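Local coordinates for Ser-thr phosphatase MSPP (Mycobacterium smegmatis, PDB 2JFR), which probably removes phosphate from phosphoserine and phosphothreonine of proteins as a metal-dependent phosphatase of the PPM (PP2C) family, at residues K51-G56 against L67-Q72; S88-T93 against R158-G163; G103-V108 against I173-G178; V108-S113 against P164-D169; V208-L213 against T226-I231. All coordinates share one frame; numbering follows the deposited sequence.

Contact 1. Residues K51-G56 against L67-Q72; sequences KTLSAG and LEAVQQ
Ala69 turns its CB into the backbone of the 51-56 helix, where it rests 3.8 Å from Leu53 O and equally close to the carbonyl carbon of Gly56. This is the pairing of the two antiparallel helices, 42-59 and 63-81, that flank one sheet of the PP2C-type beta-sandwich. The axes of segments 51-56 and 67-72 approach to 8.1 Å with N-to-C directions 148° apart. The close approach is consistent with the small residues at the crossing: Gly56 and Ala69 face each other with CA atoms 4.6 Å apart, and a CB on Gly56 would run into that of Ala69. On the sheet side of this point, Leu53 has CG anti to its backbone N (chi1 179°), and the side chain bends toward the partner helix. Its CD1 meets Val70 CG2 at 3.7 Å, the two side chains lying side by side and pointing the same way, and CD1 also touches Ala69 CB. Leu53 and Val70 then continue into the sheet, onto Ala94 and Leu92 respectively. On the outer side, Thr52 splits its two branches. OG1 lies beside the backbone N and bonds back to Thr48 O one turn earlier, whereas CG2, anti to that N, reaches across. No hydrogen bond joins the segments. Thr52 CG2 rests against the backbone of Gln72, 3.7 Å from Gln72 C.

Contact 2. Residues S88-T93 against R158-G163; sequences SGTTLT and RALGIG
Thr90 and Leu160 lie side by side with their side chains pointing the same way, and Thr90 CG2 touches Leu160 CD2 at 3.7 Å. Their backbones form a single antiparallel bridge, a hydrogen-bonded pair: Thr90 N donates to Leu160 O at 3.0 Å, and Leu160 N returns to Thr90 O at 2.8 Å. The second bond meets its carbonyl nearly head-on, with a C=O...N angle of 163°. Thr90 CG2 sits between its own backbone N and carbonyl carbon, while OG1, anti to the N (chi1 -172°), bonds Thr91 O. The methyl is thus the branch that meets leucine. The other Leu160 methyl, CD1, touches Leu92 CD2 at 3.9 Å in the modelled conformer, these two leucines crossing obliquely. Past the bridge Gly89 CA comes 3.4 Å from Leu160 O, where a CB would clash, and a water within 2.8 Å of both Ser88 O and Gly161 O spans the end of the contact. Gly161 N is held by Asn74 OD1. In strand 31-38, Phe38 pairs with Gly89 and the metal ligand Asp36 with Thr91; Gly37, also at the metal site, lies between. The 158-163 loop borders the opposite edge here; Ala49 of helix 42-59 covers both Thr90 and Leu160.

Contact 3. Residues G103-V108 against I173-G178; sequences GGPLVV and IDCGPG
Ile173 carries most of this contact, laying its side chain against the backbone of Leu106 and Val107 while its N-H bonds Pro105 O. The bond is 2.9 Å long from Ile173 N to Pro105 O and nearly straight at hydrogen (164°), but the donor stands 47° above the carbonyl plane. CG1 of Ile173, anti to its own carbonyl carbon, comes 3.7 Å from Val107 N, and CD1 comes 3.6 Å from Leu106 C. Val107 meets the isoleucine at about a right angle, with CG1 of Val107 and CG1 of Ile173 3.9 Å apart. Nearer the start of the strand, Pro105 presents the CB-CG edge of its ring: CB faces Ile173 CB, and CG lies 3.8 Å from Cys175 SG. The sulfur is placed by a chi1 of 61°, which sets it between the backbone N and the carbonyl carbon of Cys175.

The second shell belongs to the sandwich. Backbone bonds tie Leu106 to Ala96 and Val107 to Phe171, setting strand 106-110 between strands 89-96 and 169-172, and Leu115 of the other sheet touches both Val107 and Ile173. Beyond, Asp174 O accepts from Arg117 NH1. The contact extends the pairing just past the end of strand 169-172, where the chain leaves for strand 180-184 of the other sheet. One backbone bond sets the register here and hydrocarbon and sulfur supply the rest, which implies a join that depends on packing and not on charge.

Contact 4. Residues V108-S113 against P164-D169; sequences VNIGDS and PHIGPD
Asn109 and Asp169 face each other as an antiparallel hydrogen-bonded pair, each backbone N-H given to the other's carbonyl. Both bonds, Asn109 N to Asp169 O and Asp169 N to Asn109 O, measure 2.9 Å. Asp169 O also receives the CA-H of Val108, with CA 3.2 Å from the oxygen. The side chains stand on one face of the sheet with their amide and carboxylate planes 70° apart, and they do not bond directly. Asn109 ND2 approaches Asp169 CB at 3.4 Å; although it also lies near Asp169 O, the angle is too poor for a bond. A water instead joins the two, giving one hydrogen to Asn109 OD1 at 3.0 Å and another to Asp169 OD2 at 2.7 Å. The carboxylate has further partners: OD2 takes His130 NE2 and a salt bridge from Arg138 NH1, while OD1 takes one from Arg158 NH1. This positive surrounding would be expected to favour the ionised aspartate.

Val108 CG1, anti to its backbone N (chi1 -180°), packs 3.7 Å from Pro168 CB, and in the modelled conformers Ile110 CD1 meets Ile166 CG2, crossing at about a right angle. Ile166 O is taken by Gln71 NE2. Strand 106-110 leads into Asp112, a magnesium ligand in another structure of this protein. The bridge sits where strand 169-172 begins along strand 106-110, whose other edge bonds strand 89-96; Leu66 and Leu67 of helix 63-81 cover Val108.

Contact 5. Residues V208-L213 against T226-I231; sequences VAVRRL and TTVVVI
Val210 is the residue at the middle of this helix-on-sheet packing, which is made almost wholly by aliphatic side chains. The axes of the 208-213 helix and the 226-231 strand run 158° apart, nearly antiparallel, and pass at 8.5 Å; no hydrogen bond crosses between them.

The closest contacts are valine on valine. CG1 of Val210, anti to its carbonyl carbon (chi1 -66°), touches Val230 CG2 at 3.6 Å, the two side chains crossing at a slant. Against Val228 the same residue slides past in the opposite direction, with Val210 CB 3.7 Å from Val228 CG2. That methyl of Val228 occupies the place between its own N and carbonyl carbon, and also comes 3.8 Å from Val210 O.

The leucine contacts are longer. Leu213, one turn on, brings CB and CD1 to about 4.2 Å from Val228 CG1, and its CD1 stays 4.3 Å from Val230 CG2. Val228 is thereby shared, one methyl facing each turn of the helix.

Polar groups act away from this interface: Arg212 reaches Asp199 in a salt bridge, and Thr227, on the other face of the strand, bonds Asp23 and Thr12. Strand 226-233 pairs with strand 5-13 on one side and strand 180-184 on the other. Helix 206-219 lies over these strands, Val210 also touching Ala9 and Ala11, while Leu213 packs on Ile197, Ala200 and Ala201 of helix 194-201.

In the fold
Contacts 2, 3 and 4 share one sheet of the sandwich, and contact 1 is the helix pair laid over it; contact 5 belongs to the other sheet. Contacts 2 and 4 are closest, their centres 7 Å apart, and Thr91 OG1 with Ser113 OG and Thr93 OG1 with Ser113 O join them by probable hydrogen bonds. Contacts 3 and 4 share Val108, on which Val70 and Leu67 of contact 1 pack. Contact 2 lies nearest the metal centre: the side chain of Thr90 is about 7 Å from a magnesium ion and about 9 Å from the manganese ion. Asp112 of contact 4 binds a third magnesium in another structure of this protein, though none is bound there here. In contact 5 the side chain of Val228 is about 11 Å from the manganese ion.

Contact 1. Residues K51-G56 against L67-Q72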
# COMPACT_ATOMS: atom_id res chain seq x y z
N LYS A 51 -1.76 -13.44 2.35
CA LYS A 51 -2.16 -14.61 3.12
C LYS A 51 -1.10 -14.92 4.16
O LYS A 51 -1.40 -15.23 5.33
CB LYS A 51 -2.41 -15.79 2.20
CG LYS A 51 -2.95 -17.01 2.87
CD LYS A 51 -3.30 -18.17 1.96
CE LYS A 51 -4.06 -19.28 2.70
NZ LYS A 51 -4.44 -20.41 1.79
N THR A 52 0.14 -14.90 3.75
CA THR A 52 1.24 -15.20 4.66
C THR A 52 1.39 -14.11 5.72
O THR A 52 1.62 -14.41 6.89
CB THR A 52 2.54 -15.39 3.88
OG1 THR A 52 2.40 -16.43 2.90
CG2 THR A 52 3.73 -15.71 4.78
N LEU A 53 1.26 -12.87 5.33
CA LEU A 53 1.33 -11.75 6.25
C LEU A 53 0.28 -11.89 7.33
O LEU A 53 0.56 -11.75 8.53
CB LEU A 53 1.11 -10.44 5.51
CG LEU A 53 1.13 -9.21 6.38
CD1 LEU A 53 2.54 -8.91 6.90
CD2 LEU A 53 0.65 -8.04 5.60
N SER A 54 -0.96 -12.15 6.93
CA SER A 54 -2.07 -12.27 7.85
C SER A 54 -1.81 -13.37 8.88
O SER A 54 -1.99 -13.20 10.07
CB SER A 54 -3.34 -12.53 7.08
OG SER A 54 -4.43 -12.60 7.98
N ALA A 55 -1.37 -14.55 8.37
CA ALA A 55 -1.13 -15.66 9.30
C ALA A 55 -0.00 -15.36 10.23
O ALA A 55 -0.08 -15.69 11.42
CB ALA A 55 -0.86 -16.87 8.43
N GLY A 56 1.07 -14.76 9.74
CA GLY A 56 2.20 -14.50 10.58
C GLY A 56 1.89 -13.44 11.63
O GLY A 56 2.34 -13.57 12.78
N LEU A 67 7.24 -7.68 11.40
CA LEU A 67 8.44 -7.71 10.57
C LEU A 67 8.77 -9.13 10.15
O LEU A 67 9.15 -9.39 8.99
CB LEU A 67 9.63 -7.03 11.25
CG LEU A 67 9.45 -5.55 11.43
CD1 LEU A 67 10.52 -5.03 12.38
CD2 LEU A 67 9.52 -4.85 10.09
N GLU A 68 8.64 -10.08 11.07
CA GLU A 68 8.84 -11.51 10.77
C GLU A 68 7.86 -11.98 9.70
O GLU A 68 8.22 -12.73 8.81
CB GLU A 68 8.74 -12.37 12.01
CG GLU A 68 9.07 -13.83 11.75
CD GLU A 68 10.31 -14.18 11.03
OE1 GLU A 68 11.35 -13.49 10.95
OE2 GLU A 68 10.37 -15.32 10.47
N ALA A 69 6.62 -11.53 9.81
CA ALA A 69 5.58 -11.95 8.85
C ALA A 69 5.90 -11.43 7.47
O ALA A 69 5.66 -12.12 6.48
CB ALA A 69 4.24 -11.46 9.33
N VAL A 70 6.45 -10.22 7.38
CA VAL A 70 6.86 -9.69 6.09
C VAL A 70 8.02 -10.52 5.52
O VAL A 70 8.04 -10.83 4.33
CB VAL A 70 7.22 -8.21 6.22
CG1 VAL A 70 7.87 -7.67 4.92
CG2 VAL A 70 5.95 -7.39 6.56
N GLN A 71 8.99 -10.90 6.36
CA GLN A 71 10.06 -11.74 5.93
C GLN A 71 9.53 -13.08 5.45
O GLN A 71 9.98 -13.60 4.42
CB GLN A 71 11.05 -12.01 7.06
CG GLN A 71 11.84 -10.80 7.54
CD GLN A 71 12.81 -10.35 6.47
OE1 GLN A 71 13.52 -11.09 5.82
NE2 GLN A 71 12.84 -9.07 6.25
N GLN A 72 8.58 -13.67 6.16
CA GLN A 72 8.04 -14.94 5.76
C GLN A 72 7.26 -14.81 4.46
O GLN A 72 7.31 -15.72 3.62
CB GLN A 72 7.18 -15.48 6.89
CG GLN A 72 8.03 -16.00 8.05
CD GLN A 72 9.19 -16.95 7.60
OE1 GLN A 72 9.00 -17.94 6.90
NE2 GLN A 72 10.47 -16.59 7.89

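Contact 2. Residues S88-T93 against R158-G163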
# COMPACT_ATOMS: atom_id res chain seq x y z
N SER A 88 8.30 -12.29 -11.34
CA SER A 88 7.07 -11.79 -10.74
C SER A 88 7.35 -11.51 -9.26
O SER A 88 8.18 -12.13 -8.62
CB SER A 88 5.93 -12.76 -10.87
OG SER A 88 5.58 -12.94 -12.26
N GLY A 89 6.62 -10.56 -8.73
CA GLY A 89 6.79 -10.20 -7.32
C GLY A 89 5.69 -9.24 -6.97
O GLY A 89 4.68 -9.09 -7.68
N THR A 90 5.85 -8.54 -5.83
CA THR A 90 4.82 -7.63 -5.38
C THR A 90 5.40 -6.56 -4.50
O THR A 90 6.39 -6.75 -3.82
CB THR A 90 3.71 -8.42 -4.62
OG1 THR A 90 2.60 -7.56 -4.33
CG2 THR A 90 4.21 -9.11 -3.38
N THR A 91 4.72 -5.43 -4.50
CA THR A 91 4.90 -4.46 -3.43
C THR A 91 4.19 -4.96 -2.19
O THR A 91 3.31 -5.84 -2.26
CB THR A 91 4.39 -3.09 -3.81
OG1 THR A 91 2.96 -3.15 -3.74
CG2 THR A 91 4.84 -2.61 -5.15
N LEU A 92 4.47 -4.33 -1.05
CA LEU A 92 3.67 -4.54 0.13
C LEU A 92 3.79 -3.33 1.00
O LEU A 92 4.90 -2.90 1.34
CB LEU A 92 4.15 -5.76 0.89
CG LEU A 92 3.40 -6.04 2.24
CD1 LEU A 92 1.95 -6.33 1.99
CD2 LEU A 92 4.08 -7.19 3.00
N THR A 93 2.64 -2.77 1.43
CA THR A 93 2.60 -1.74 2.44
C THR A 93 1.61 -2.22 3.50
O THR A 93 0.44 -2.45 3.16
CB THR A 93 2.19 -0.40 1.90
OG1 THR A 93 3.22 -0.02 0.99
CG2 THR A 93 2.03 0.65 2.98
N ARG A 158 12.88 -2.04 -5.04
CA ARG A 158 12.74 -3.03 -4.02
C ARG A 158 11.38 -3.69 -4.24
O ARG A 158 10.44 -3.02 -4.63
CB ARG A 158 12.77 -2.54 -2.58
CG ARG A 158 13.94 -1.69 -2.18
CD ARG A 158 13.93 -1.37 -0.70
NE ARG A 158 14.43 -0.11 -0.32
CZ ARG A 158 14.30 0.53 0.83
NH1 ARG A 158 13.68 -0.11 1.83
NH2 ARG A 158 14.81 1.75 0.98
N ALA A 159 11.32 -5.00 -4.00
CA ALA A 159 10.09 -5.74 -4.17
C ALA A 159 10.15 -6.96 -3.32
O ALA A 159 11.22 -7.49 -3.01
CB ALA A 159 9.85 -6.10 -5.62
N LEU A 160 8.98 -7.48 -2.97
CA LEU A 160 8.82 -8.70 -2.24
C LEU A 160 8.66 -9.86 -3.18
O LEU A 160 7.97 -9.81 -4.19
CB LEU A 160 7.64 -8.50 -1.29
CG LEU A 160 7.38 -9.60 -0.28
CD1 LEU A 160 6.79 -9.08 1.00
CD2 LEU A 160 6.48 -10.69 -0.89
N GLY A 161 9.33 -10.97 -2.81
CA GLY A 161 9.18 -12.20 -3.50
C GLY A 161 10.15 -12.47 -4.63
O GLY A 161 10.03 -13.50 -5.29
N ILE A 162 11.16 -11.58 -4.82
CA ILE A 162 12.11 -11.70 -5.95
C ILE A 162 13.42 -12.26 -5.52
O ILE A 162 14.26 -12.58 -6.42
CB ILE A 162 12.26 -10.36 -6.71
CG1 ILE A 162 12.99 -9.29 -5.89
CG2 ILE A 162 10.93 -9.90 -7.24
CD1 ILE A 162 13.45 -8.13 -6.71
N GLY A 163 13.68 -12.39 -4.26
CA GLY A 163 14.94 -12.98 -3.77
C GLY A 163 14.74 -13.26 -2.31
O GLY A 163 13.73 -12.90 -1.72
O HOH W 1 10.00 -14.22 -7.98

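Contact 3. Residues G103-V108 against I173-G178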
# COMPACT_ATOMS: atom_id res chain seq x y z
N GLY A 103 4.14 0.40 20.96
CA GLY A 103 4.96 1.31 20.20
C GLY A 103 4.24 2.25 19.29
O GLY A 103 4.86 3.09 18.66
N GLY A 104 2.88 2.16 19.24
CA GLY A 104 2.10 3.01 18.43
C GLY A 104 2.02 2.55 16.97
O GLY A 104 2.70 1.59 16.56
N PRO A 105 1.23 3.23 16.19
CA PRO A 105 0.98 2.80 14.79
C PRO A 105 2.27 2.69 14.01
O PRO A 105 3.18 3.53 14.15
CB PRO A 105 0.04 3.84 14.26
CG PRO A 105 -0.74 4.28 15.50
CD PRO A 105 0.33 4.35 16.55
N LEU A 106 2.34 1.67 13.18
CA LEU A 106 3.58 1.33 12.46
C LEU A 106 3.27 1.02 11.00
O LEU A 106 2.26 0.37 10.72
CB LEU A 106 4.20 0.10 13.14
CG LEU A 106 5.67 -0.20 12.76
CD1 LEU A 106 6.59 0.80 13.40
CD2 LEU A 106 6.02 -1.58 13.17
N VAL A 107 4.14 1.48 10.13
CA VAL A 107 4.11 1.10 8.70
C VAL A 107 5.33 0.34 8.36
O VAL A 107 6.47 0.67 8.78
CB VAL A 107 3.88 2.30 7.78
CG1 VAL A 107 4.94 3.38 7.91
CG2 VAL A 107 3.72 1.88 6.32
N VAL A 108 5.15 -0.73 7.56
CA VAL A 108 6.24 -1.50 6.96
C VAL A 108 5.96 -1.50 5.47
O VAL A 108 4.86 -1.85 5.05
CB VAL A 108 6.28 -2.92 7.54
CG1 VAL A 108 7.43 -3.69 6.89
CG2 VAL A 108 6.40 -2.91 9.05
N ILE A 173 4.01 5.78 12.51
CA ILE A 173 3.11 6.66 11.82
C ILE A 173 2.66 7.76 12.80
O ILE A 173 2.09 7.41 13.85
CB ILE A 173 1.85 5.94 11.28
CG1 ILE A 173 2.23 4.69 10.46
CG2 ILE A 173 0.99 6.91 10.50
CD1 ILE A 173 1.06 3.79 10.21
N ASP A 174 2.96 9.01 12.49
CA ASP A 174 2.53 10.10 13.32
C ASP A 174 1.06 10.43 13.00
O ASP A 174 0.75 11.01 11.99
CB ASP A 174 3.42 11.31 13.03
CG ASP A 174 3.09 12.50 13.87
OD1 ASP A 174 2.35 12.38 14.85
OD2 ASP A 174 3.62 13.58 13.57
N CYS A 175 0.17 9.95 13.84
CA CYS A 175 -1.26 10.08 13.60
C CYS A 175 -1.98 10.08 14.94
O CYS A 175 -1.39 9.75 15.95
CB CYS A 175 -1.75 8.95 12.71
SG CYS A 175 -1.55 7.30 13.34
N GLY A 176 -3.25 10.42 14.87
CA GLY A 176 -4.02 10.50 16.08
C GLY A 176 -5.48 10.67 15.74
O GLY A 176 -5.91 10.59 14.59
N PRO A 177 -6.29 10.85 16.79
CA PRO A 177 -7.72 10.91 16.63
C PRO A 177 -8.10 11.94 15.59
O PRO A 177 -7.57 13.03 15.57
CB PRO A 177 -8.19 11.32 18.05
CG PRO A 177 -7.13 10.72 18.94
CD PRO A 177 -5.87 10.91 18.19
N GLY A 178 -9.04 11.52 14.73
CA GLY A 178 -9.57 12.34 13.65
C GLY A 178 -8.80 12.22 12.38
O GLY A 178 -9.32 12.66 11.33

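Contact 4. Residues V108-S113 against P164-D169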
# COMPACT_ATOMS: atom_id res chain seq x y z
N VAL A 108 5.15 -0.73 7.56
CA VAL A 108 6.24 -1.50 6.96
C VAL A 108 5.96 -1.50 5.47
O VAL A 108 4.86 -1.85 5.05
CB VAL A 108 6.28 -2.92 7.54
CG1 VAL A 108 7.43 -3.69 6.89
CG2 VAL A 108 6.40 -2.91 9.05
N ASN A 109 6.95 -1.10 4.66
CA ASN A 109 6.65 -0.93 3.25
C ASN A 109 7.85 -1.26 2.38
O ASN A 109 9.01 -0.98 2.69
CB ASN A 109 6.13 0.47 2.95
CG ASN A 109 7.15 1.62 3.27
OD1 ASN A 109 7.65 2.24 2.33
ND2 ASN A 109 7.39 1.81 4.53
N ILE A 110 7.52 -1.86 1.24
CA ILE A 110 8.47 -2.19 0.20
C ILE A 110 7.78 -1.98 -1.13
O ILE A 110 6.69 -2.51 -1.38
CB ILE A 110 9.03 -3.62 0.45
CG1 ILE A 110 10.22 -3.87 -0.49
CG2 ILE A 110 7.98 -4.69 0.45
CD1 ILE A 110 10.98 -5.11 -0.18
N GLY A 111 8.40 -1.20 -2.00
CA GLY A 111 7.85 -0.92 -3.29
C GLY A 111 7.22 0.47 -3.31
O GLY A 111 7.76 1.40 -2.72
N ASP A 112 6.10 0.62 -4.02
CA ASP A 112 5.55 1.93 -4.32
C ASP A 112 4.04 2.02 -4.12
O ASP A 112 3.39 2.78 -4.83
CB ASP A 112 5.91 2.37 -5.75
CG ASP A 112 5.25 1.54 -6.82
OD1 ASP A 112 4.65 0.49 -6.50
OD2 ASP A 112 5.37 2.00 -7.99
N SER A 113 3.51 1.30 -3.15
CA SER A 113 2.09 1.43 -2.80
C SER A 113 1.96 2.33 -1.58
O SER A 113 2.19 1.87 -0.47
CB SER A 113 1.51 0.04 -2.49
OG SER A 113 1.65 -0.84 -3.60
N PRO A 164 15.67 -13.95 -1.71
CA PRO A 164 15.53 -14.44 -0.35
C PRO A 164 15.68 -13.37 0.72
O PRO A 164 15.29 -13.64 1.88
CB PRO A 164 16.60 -15.53 -0.20
CG PRO A 164 17.64 -15.01 -1.12
CD PRO A 164 16.93 -14.49 -2.35
N HIS A 165 16.19 -12.21 0.41
CA HIS A 165 16.31 -11.17 1.40
C HIS A 165 15.67 -9.86 0.93
O HIS A 165 15.74 -9.40 -0.22
CB HIS A 165 17.80 -10.97 1.65
CG HIS A 165 18.45 -12.23 2.11
ND1 HIS A 165 19.22 -13.00 1.30
CD2 HIS A 165 18.44 -12.85 3.31
CE1 HIS A 165 19.68 -14.06 1.94
NE2 HIS A 165 19.22 -13.97 3.17
N ILE A 166 15.01 -9.26 1.95
CA ILE A 166 14.46 -7.93 1.72
C ILE A 166 14.69 -7.10 2.97
O ILE A 166 14.78 -7.60 4.11
CB ILE A 166 12.95 -7.81 1.46
CG1 ILE A 166 12.16 -8.59 2.51
CG2 ILE A 166 12.61 -8.32 0.10
CD1 ILE A 166 10.70 -8.29 2.50
N GLY A 167 14.76 -5.77 2.65
CA GLY A 167 14.90 -4.78 3.68
C GLY A 167 13.76 -3.74 3.52
O GLY A 167 13.99 -2.71 2.93
N PRO A 168 12.61 -4.04 4.12
CA PRO A 168 11.54 -3.07 4.03
C PRO A 168 11.88 -1.83 4.89
O PRO A 168 12.62 -1.89 5.85
CB PRO A 168 10.33 -3.79 4.64
CG PRO A 168 10.89 -4.73 5.62
CD PRO A 168 12.17 -5.22 4.93
N ASP A 169 11.26 -0.72 4.54
CA ASP A 169 11.24 0.42 5.44
C ASP A 169 10.26 0.11 6.58
O ASP A 169 9.23 -0.54 6.35
CB ASP A 169 10.81 1.66 4.72
CG ASP A 169 11.84 2.26 3.77
OD1 ASP A 169 13.04 1.83 3.82
OD2 ASP A 169 11.47 3.11 2.95
O HOH W 2 9.21 4.55 3.42

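Contact 5. Residues V208-L213 against T226-I231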
# COMPACT_ATOMS: atom_id res chain seq x y z
N VAL A 208 -17.83 5.29 1.20
CA VAL A 208 -17.97 6.16 0.06
C VAL A 208 -16.59 6.57 -0.47
O VAL A 208 -16.35 6.60 -1.67
CB VAL A 208 -18.84 7.37 0.42
CG1 VAL A 208 -18.84 8.37 -0.73
CG2 VAL A 208 -20.26 6.86 0.70
N ALA A 209 -15.69 6.93 0.44
CA ALA A 209 -14.35 7.34 0.05
C ALA A 209 -13.70 6.31 -0.84
O ALA A 209 -13.13 6.65 -1.88
CB ALA A 209 -13.43 7.64 1.24
N VAL A 210 -13.71 5.05 -0.46
CA VAL A 210 -13.00 4.04 -1.25
C VAL A 210 -13.64 3.87 -2.61
O VAL A 210 -12.92 3.69 -3.61
CB VAL A 210 -12.81 2.71 -0.53
CG1 VAL A 210 -11.90 2.85 0.68
CG2 VAL A 210 -14.13 2.04 -0.12
N ARG A 211 -14.97 3.91 -2.67
CA ARG A 211 -15.63 3.80 -3.98
C ARG A 211 -15.30 5.00 -4.84
O ARG A 211 -15.03 4.85 -6.04
CB ARG A 211 -17.11 3.64 -3.76
CG ARG A 211 -17.48 2.25 -3.29
CD ARG A 211 -18.96 2.17 -2.97
NE ARG A 211 -19.27 1.03 -2.15
CZ ARG A 211 -20.12 1.00 -1.14
NH1 ARG A 211 -20.82 2.05 -0.71
NH2 ARG A 211 -20.23 -0.18 -0.56
N ARG A 212 -15.33 6.21 -4.27
CA ARG A 212 -15.03 7.39 -5.05
C ARG A 212 -13.58 7.39 -5.51
O ARG A 212 -13.30 7.85 -6.62
CB ARG A 212 -15.36 8.64 -4.27
CG ARG A 212 -16.88 8.76 -4.01
CD ARG A 212 -17.23 10.10 -3.47
NE ARG A 212 -16.89 11.22 -4.33
CZ ARG A 212 -16.48 12.40 -3.81
NH1 ARG A 212 -16.30 12.73 -2.53
NH2 ARG A 212 -16.24 13.26 -4.71
N LEU A 213 -12.66 6.89 -4.69
CA LEU A 213 -11.27 6.85 -5.08
C LEU A 213 -11.04 6.00 -6.32
O LEU A 213 -10.39 6.38 -7.27
CB LEU A 213 -10.37 6.39 -3.96
CG LEU A 213 -10.15 7.42 -2.84
CD1 LEU A 213 -9.70 6.76 -1.57
CD2 LEU A 213 -9.16 8.49 -3.32
N THR A 226 -6.33 -0.21 -9.35
CA THR A 226 -6.30 0.69 -8.20
C THR A 226 -6.92 0.01 -7.02
O THR A 226 -8.05 -0.49 -7.12
CB THR A 226 -7.05 2.02 -8.54
OG1 THR A 226 -6.37 2.66 -9.61
CG2 THR A 226 -7.04 2.96 -7.34
N THR A 227 -6.24 0.03 -5.90
CA THR A 227 -6.72 -0.57 -4.65
C THR A 227 -6.44 0.39 -3.54
O THR A 227 -5.35 0.94 -3.45
CB THR A 227 -6.01 -1.91 -4.45
OG1 THR A 227 -6.29 -2.73 -5.58
CG2 THR A 227 -6.47 -2.64 -3.19
N VAL A 228 -7.42 0.57 -2.67
CA VAL A 228 -7.36 1.53 -1.58
C VAL A 228 -7.90 0.90 -0.30
O VAL A 228 -8.89 0.16 -0.30
CB VAL A 228 -8.10 2.82 -1.95
CG1 VAL A 228 -7.40 3.57 -3.04
CG2 VAL A 228 -9.57 2.57 -2.31
N VAL A 229 -7.26 1.27 0.80
CA VAL A 229 -7.68 0.90 2.15
C VAL A 229 -7.69 2.20 2.95
O VAL A 229 -6.68 2.90 3.03
CB VAL A 229 -6.74 -0.10 2.78
CG1 VAL A 229 -7.17 -0.42 4.21
CG2 VAL A 229 -6.66 -1.37 1.94
N VAL A 230 -8.86 2.53 3.53
CA VAL A 230 -9.05 3.73 4.33
C VAL A 230 -9.28 3.32 5.75
O VAL A 230 -10.11 2.43 6.02
CB VAL A 230 -10.22 4.56 3.75
CG1 VAL A 230 -10.70 5.63 4.71
CG2 VAL A 230 -9.80 5.22 2.47
N ILE A 231 -8.62 4.00 6.68
CA ILE A 231 -8.74 3.72 8.13
C ILE A 231 -9.02 5.05 8.82
O ILE A 231 -8.22 5.99 8.70
CB ILE A 231 -7.45 3.11 8.68
CG1 ILE A 231 -6.94 1.90 7.87
CG2 ILE A 231 -7.66 2.72 10.12
CD1 ILE A 231 -5.48 1.81 7.81